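Local coordinates for protein nicotinate-nucleotide pyrophosphorylase (Ehrlichia chaffeensis, PDB 3L0G) that probably catalyses the transfer of a phosphoribosyl group to quinolinate, with decarboxylation, to give nicotinate mononucleotide on the route to NAD, at residues Asn56-Ile70 against Asp92-Glu106. Residues are numbered along the deposited sequence; the frame is centred on the assembly and turned at random. Where two conformers were deposited one is given.
Sequences NFAINTRENLVVCGI and DGDITGKNSTLVSGE
The ring of F57 lies against the backbone of G105, whose N sits 3.7 Å above the ring centre, with S104 C nearer the rim of that same face. A chi1 of 76° sets CG between F57's own N and carbonyl carbon, which carries the ring over the partner strand; glycine suits G105 because a CB there would collide with CE2. The ring of F77, from helix 70-79, meets F57 with planes about 70° apart. Flat groups also finish the other end: the carboxylate of D92 receives G69 N on OD2 (2.9 Å) and I70 N on OD1 (2.8 Å), both on the syn side, G69 N 30° out of the carboxylate plane and I70 N less so. G69, whose positive phi favours glycine, holds the N-cap position of helix 70-79, so D92 binds the amides where this helix starts; Y163 OH is a second partner of OD2. A water lies in plane at the edge of the R62 guanidinium, accepts from NH1 and donates to T61 O and N99 OD1; D293 forms a salt bridge with R62.

Between these ends, T61 turns its hydroxyl into the bend of residues 97-100. OG1 donates to G97 O in the carbonyl plane (2.8 Å) and accepts from S100 N (3.0 Å), while CG2 packs on L102 CD2. Threonine serves both needs, polar and apolar. The side chains of L102 and V67 run antiparallel, L102 CD2 3.7 Å from V67 CG2. On the sheet face shared with A58 and S104, N60 and T101 lie side by side, and N60 OD1 accepts from T101 OG1 at 2.7 Å, its ND2 being bound to D293.

Antiparallel pairing from N56-E106 to I59-V103 continues through a beta bulge to N60-T101, then resumes in the two-stranded ribbon L65-T96 and V66-I95. The longer strands are the central pair of a four-stranded antiparallel sheet, flanked by 84-88 and the C-terminal 290-294; both segments belong to the N-terminal domain family of quinolinate phosphoribosyltransferases.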
# COMPACT_ATOMS: atom_id res chain seq x y z
N ASN C 56 16.79 -20.72 -19.29
CA ASN C 56 15.59 -20.53 -20.07
C ASN C 56 14.40 -21.03 -19.28
O ASN C 56 14.45 -22.11 -18.70
CB ASN C 56 15.66 -21.25 -21.44
CG ASN C 56 16.75 -20.66 -22.35
OD1 ASN C 56 17.08 -19.48 -22.26
ND2 ASN C 56 17.31 -21.50 -23.23
N PHE C 57 13.33 -20.25 -19.26
CA PHE C 57 12.13 -20.60 -18.50
C PHE C 57 10.86 -20.46 -19.32
O PHE C 57 10.82 -19.70 -20.28
CB PHE C 57 12.03 -19.74 -17.24
CG PHE C 57 11.59 -18.32 -17.49
CD1 PHE C 57 10.24 -17.99 -17.43
CD2 PHE C 57 12.51 -17.31 -17.73
CE1 PHE C 57 9.82 -16.69 -17.63
CE2 PHE C 57 12.08 -16.00 -17.95
CZ PHE C 57 10.74 -15.70 -17.91
N ALA C 58 9.82 -21.16 -18.89
CA ALA C 58 8.47 -21.03 -19.40
C ALA C 58 7.43 -21.22 -18.29
O ALA C 58 7.56 -22.11 -17.42
CB ALA C 58 8.21 -22.06 -20.53
N ILE C 59 6.39 -20.40 -18.32
CA ILE C 59 5.25 -20.54 -17.45
C ILE C 59 4.23 -21.26 -18.30
O ILE C 59 3.78 -20.70 -19.29
CB ILE C 59 4.68 -19.14 -17.05
CG1 ILE C 59 5.76 -18.30 -16.35
CG2 ILE C 59 3.43 -19.29 -16.20
CD1 ILE C 59 5.76 -18.40 -14.87
N ASN C 60 3.88 -22.49 -17.92
CA ASN C 60 3.09 -23.38 -18.73
C ASN C 60 1.86 -23.82 -17.98
O ASN C 60 1.93 -24.19 -16.81
CB ASN C 60 3.93 -24.64 -19.12
CG ASN C 60 5.01 -24.32 -20.15
OD1 ASN C 60 4.80 -23.49 -21.04
ND2 ASN C 60 6.15 -25.02 -20.04
N THR C 61 0.71 -23.74 -18.65
CA THR C 61 -0.52 -24.35 -18.14
C THR C 61 -0.42 -25.88 -18.11
O THR C 61 0.27 -26.48 -18.95
CB THR C 61 -1.72 -24.03 -19.00
OG1 THR C 61 -1.65 -24.80 -20.22
CG2 THR C 61 -1.80 -22.53 -19.31
N ARG C 62 -1.12 -26.49 -17.16
CA ARG C 62 -1.24 -27.93 -17.09
C ARG C 62 -2.67 -28.38 -17.41
O ARG C 62 -2.98 -29.56 -17.22
CB ARG C 62 -0.87 -28.47 -15.71
CG ARG C 62 0.35 -27.86 -15.03
CD ARG C 62 1.61 -28.03 -15.83
NE ARG C 62 2.79 -27.75 -15.01
CZ ARG C 62 4.03 -27.56 -15.47
NH1 ARG C 62 4.30 -27.60 -16.79
NH2 ARG C 62 5.01 -27.32 -14.60
N GLU C 63 -3.52 -27.47 -17.90
CA GLU C 63 -4.90 -27.79 -18.30
C GLU C 63 -5.50 -26.58 -18.99
O GLU C 63 -4.90 -25.53 -19.00
CB GLU C 63 -5.77 -28.10 -17.08
CG GLU C 63 -5.58 -27.05 -15.98
CD GLU C 63 -6.48 -27.22 -14.77
OE1 GLU C 63 -7.65 -27.61 -14.92
OE2 GLU C 63 -6.00 -26.91 -13.66
N ASN C 64 -6.71 -26.75 -19.54
CA ASN C 64 -7.49 -25.67 -20.14
C ASN C 64 -7.76 -24.57 -19.10
O ASN C 64 -8.04 -24.87 -17.94
CB ASN C 64 -8.86 -26.20 -20.64
CG ASN C 64 -8.77 -27.08 -21.91
OD1 ASN C 64 -7.70 -27.32 -22.44
ND2 ASN C 64 -9.92 -27.53 -22.39
N LEU C 65 -7.74 -23.31 -19.53
CA LEU C 65 -8.06 -22.21 -18.64
C LEU C 65 -8.26 -20.90 -19.40
O LEU C 65 -7.87 -20.78 -20.59
CB LEU C 65 -7.00 -22.04 -17.54
CG LEU C 65 -5.53 -22.05 -17.94
CD1 LEU C 65 -5.19 -20.70 -18.56
CD2 LEU C 65 -4.64 -22.28 -16.73
N VAL C 66 -8.94 -19.98 -18.73
CA VAL C 66 -9.03 -18.61 -19.18
C VAL C 66 -7.87 -17.89 -18.51
O VAL C 66 -7.76 -17.90 -17.27
CB VAL C 66 -10.37 -17.95 -18.81
CG1 VAL C 66 -10.33 -16.51 -19.19
CG2 VAL C 66 -11.59 -18.68 -19.53
N VAL C 67 -6.99 -17.30 -19.31
CA VAL C 67 -5.78 -16.66 -18.77
C VAL C 67 -6.17 -15.43 -17.98
O VAL C 67 -6.97 -14.61 -18.47
CB VAL C 67 -4.79 -16.26 -19.90
CG1 VAL C 67 -3.61 -15.46 -19.35
CG2 VAL C 67 -4.25 -17.50 -20.62
N CYS C 68 -5.65 -15.30 -16.76
CA CYS C 68 -5.87 -14.08 -15.96
C CYS C 68 -4.70 -13.84 -15.00
O CYS C 68 -4.18 -14.78 -14.42
CB CYS C 68 -7.18 -14.16 -15.20
SG CYS C 68 -7.81 -12.53 -14.62
N GLY C 69 -4.28 -12.59 -14.86
CA GLY C 69 -3.20 -12.23 -13.94
C GLY C 69 -1.89 -11.93 -14.63
O GLY C 69 -0.88 -11.72 -13.96
N ILE C 70 -1.88 -11.92 -15.97
CA ILE C 70 -0.64 -11.62 -16.71
C ILE C 70 -0.04 -10.25 -16.38
O ILE C 70 1.20 -10.14 -16.28
CB ILE C 70 -0.80 -11.77 -18.24
CG1 ILE C 70 -1.08 -13.21 -18.62
CG2 ILE C 70 0.48 -11.34 -18.97
CD1 ILE C 70 0.15 -14.12 -18.45
N ASP C 92 -4.54 -11.60 -20.85
CA ASP C 92 -5.71 -11.83 -20.03
C ASP C 92 -6.99 -11.91 -20.87
O ASP C 92 -7.25 -11.07 -21.72
CB ASP C 92 -5.81 -10.76 -18.94
CG ASP C 92 -4.92 -11.07 -17.73
OD1 ASP C 92 -3.93 -11.82 -17.85
OD2 ASP C 92 -5.24 -10.56 -16.63
N GLY C 93 -7.78 -12.95 -20.62
CA GLY C 93 -9.00 -13.18 -21.37
C GLY C 93 -8.84 -14.17 -22.51
O GLY C 93 -9.85 -14.67 -23.03
N ASP C 94 -7.60 -14.46 -22.92
CA ASP C 94 -7.35 -15.57 -23.86
C ASP C 94 -7.77 -16.90 -23.25
O ASP C 94 -7.55 -17.17 -22.04
CB ASP C 94 -5.89 -15.67 -24.25
CG ASP C 94 -5.42 -14.52 -25.14
OD1 ASP C 94 -6.25 -13.83 -25.77
OD2 ASP C 94 -4.20 -14.31 -25.22
N ILE C 95 -8.42 -17.71 -24.07
CA ILE C 95 -8.80 -19.05 -23.70
C ILE C 95 -7.77 -19.98 -24.34
O ILE C 95 -7.53 -19.91 -25.56
CB ILE C 95 -10.28 -19.36 -24.13
CG1 ILE C 95 -11.22 -18.40 -23.37
CG2 ILE C 95 -10.63 -20.85 -23.85
CD1 ILE C 95 -12.77 -18.57 -23.63
N THR C 96 -7.13 -20.80 -23.52
CA THR C 96 -6.03 -21.64 -24.00
C THR C 96 -6.10 -23.09 -23.45
O THR C 96 -6.86 -23.39 -22.51
CB THR C 96 -4.69 -20.98 -23.66
OG1 THR C 96 -3.69 -21.43 -24.60
CG2 THR C 96 -4.32 -21.25 -22.24
N GLY C 97 -5.34 -23.98 -24.08
CA GLY C 97 -5.38 -25.39 -23.75
C GLY C 97 -4.31 -25.84 -22.78
O GLY C 97 -3.51 -25.06 -22.34
N LYS C 98 -4.35 -27.13 -22.45
CA LYS C 98 -3.32 -27.83 -21.71
C LYS C 98 -1.92 -27.66 -22.39
O LYS C 98 -1.79 -27.69 -23.62
CB LYS C 98 -3.71 -29.32 -21.65
CG LYS C 98 -2.73 -30.20 -20.89
CD LYS C 98 -3.23 -31.59 -20.68
CE LYS C 98 -2.09 -32.47 -20.11
NZ LYS C 98 -2.63 -33.80 -19.70
N ASN C 99 -0.88 -27.51 -21.57
CA ASN C 99 0.50 -27.38 -22.05
C ASN C 99 0.68 -26.19 -23.00
O ASN C 99 1.34 -26.28 -24.03
CB ASN C 99 0.98 -28.69 -22.70
CG ASN C 99 0.97 -29.85 -21.73
OD1 ASN C 99 1.14 -29.66 -20.52
ND2 ASN C 99 0.75 -31.05 -22.24
N SER C 100 0.04 -25.09 -22.64
CA SER C 100 0.20 -23.85 -23.34
C SER C 100 1.19 -22.96 -22.56
O SER C 100 1.03 -22.78 -21.33
CB SER C 100 -1.17 -23.17 -23.45
OG SER C 100 -1.04 -21.90 -24.06
N THR C 101 2.15 -22.37 -23.28
CA THR C 101 3.10 -21.40 -22.77
C THR C 101 2.52 -20.00 -22.76
O THR C 101 2.25 -19.38 -23.81
CB THR C 101 4.41 -21.40 -23.60
OG1 THR C 101 4.95 -22.72 -23.64
CG2 THR C 101 5.48 -20.43 -22.98
N LEU C 102 2.30 -19.50 -21.55
CA LEU C 102 1.80 -18.16 -21.34
C LEU C 102 2.92 -17.14 -21.53
O LEU C 102 2.69 -16.09 -22.11
CB LEU C 102 1.26 -18.04 -19.91
CG LEU C 102 0.14 -19.01 -19.48
CD1 LEU C 102 -0.45 -18.55 -18.13
CD2 LEU C 102 -0.93 -19.05 -20.55
N VAL C 103 4.10 -17.43 -20.98
CA VAL C 103 5.24 -16.53 -21.00
C VAL C 103 6.48 -17.39 -21.08
O VAL C 103 6.52 -18.48 -20.52
CB VAL C 103 5.32 -15.67 -19.69
CG1 VAL C 103 6.53 -14.76 -19.71
CG2 VAL C 103 4.07 -14.84 -19.50
N SER C 104 7.49 -16.92 -21.79
CA SER C 104 8.75 -17.60 -21.80
C SER C 104 9.87 -16.58 -21.78
O SER C 104 9.67 -15.39 -22.08
CB SER C 104 8.86 -18.50 -23.04
OG SER C 104 9.00 -17.73 -24.21
N GLY C 105 11.06 -17.03 -21.45
CA GLY C 105 12.21 -16.13 -21.48
C GLY C 105 13.50 -16.69 -20.94
O GLY C 105 13.66 -17.92 -20.82
N GLU C 106 14.40 -15.77 -20.61
CA GLU C 106 15.73 -16.09 -20.06
C GLU C 106 15.93 -15.25 -18.79
O GLU C 106 15.57 -14.08 -18.78
CB GLU C 106 16.83 -15.76 -21.07
CG GLU C 106 16.48 -16.02 -22.54
CD GLU C 106 17.72 -16.19 -23.43
OE1 GLU C 106 18.86 -16.11 -22.91
OE2 GLU C 106 17.56 -16.42 -24.65
O HOH W 1 2.82 -28.09 -19.47
O HOH W 2 -6.28 -28.75 -24.16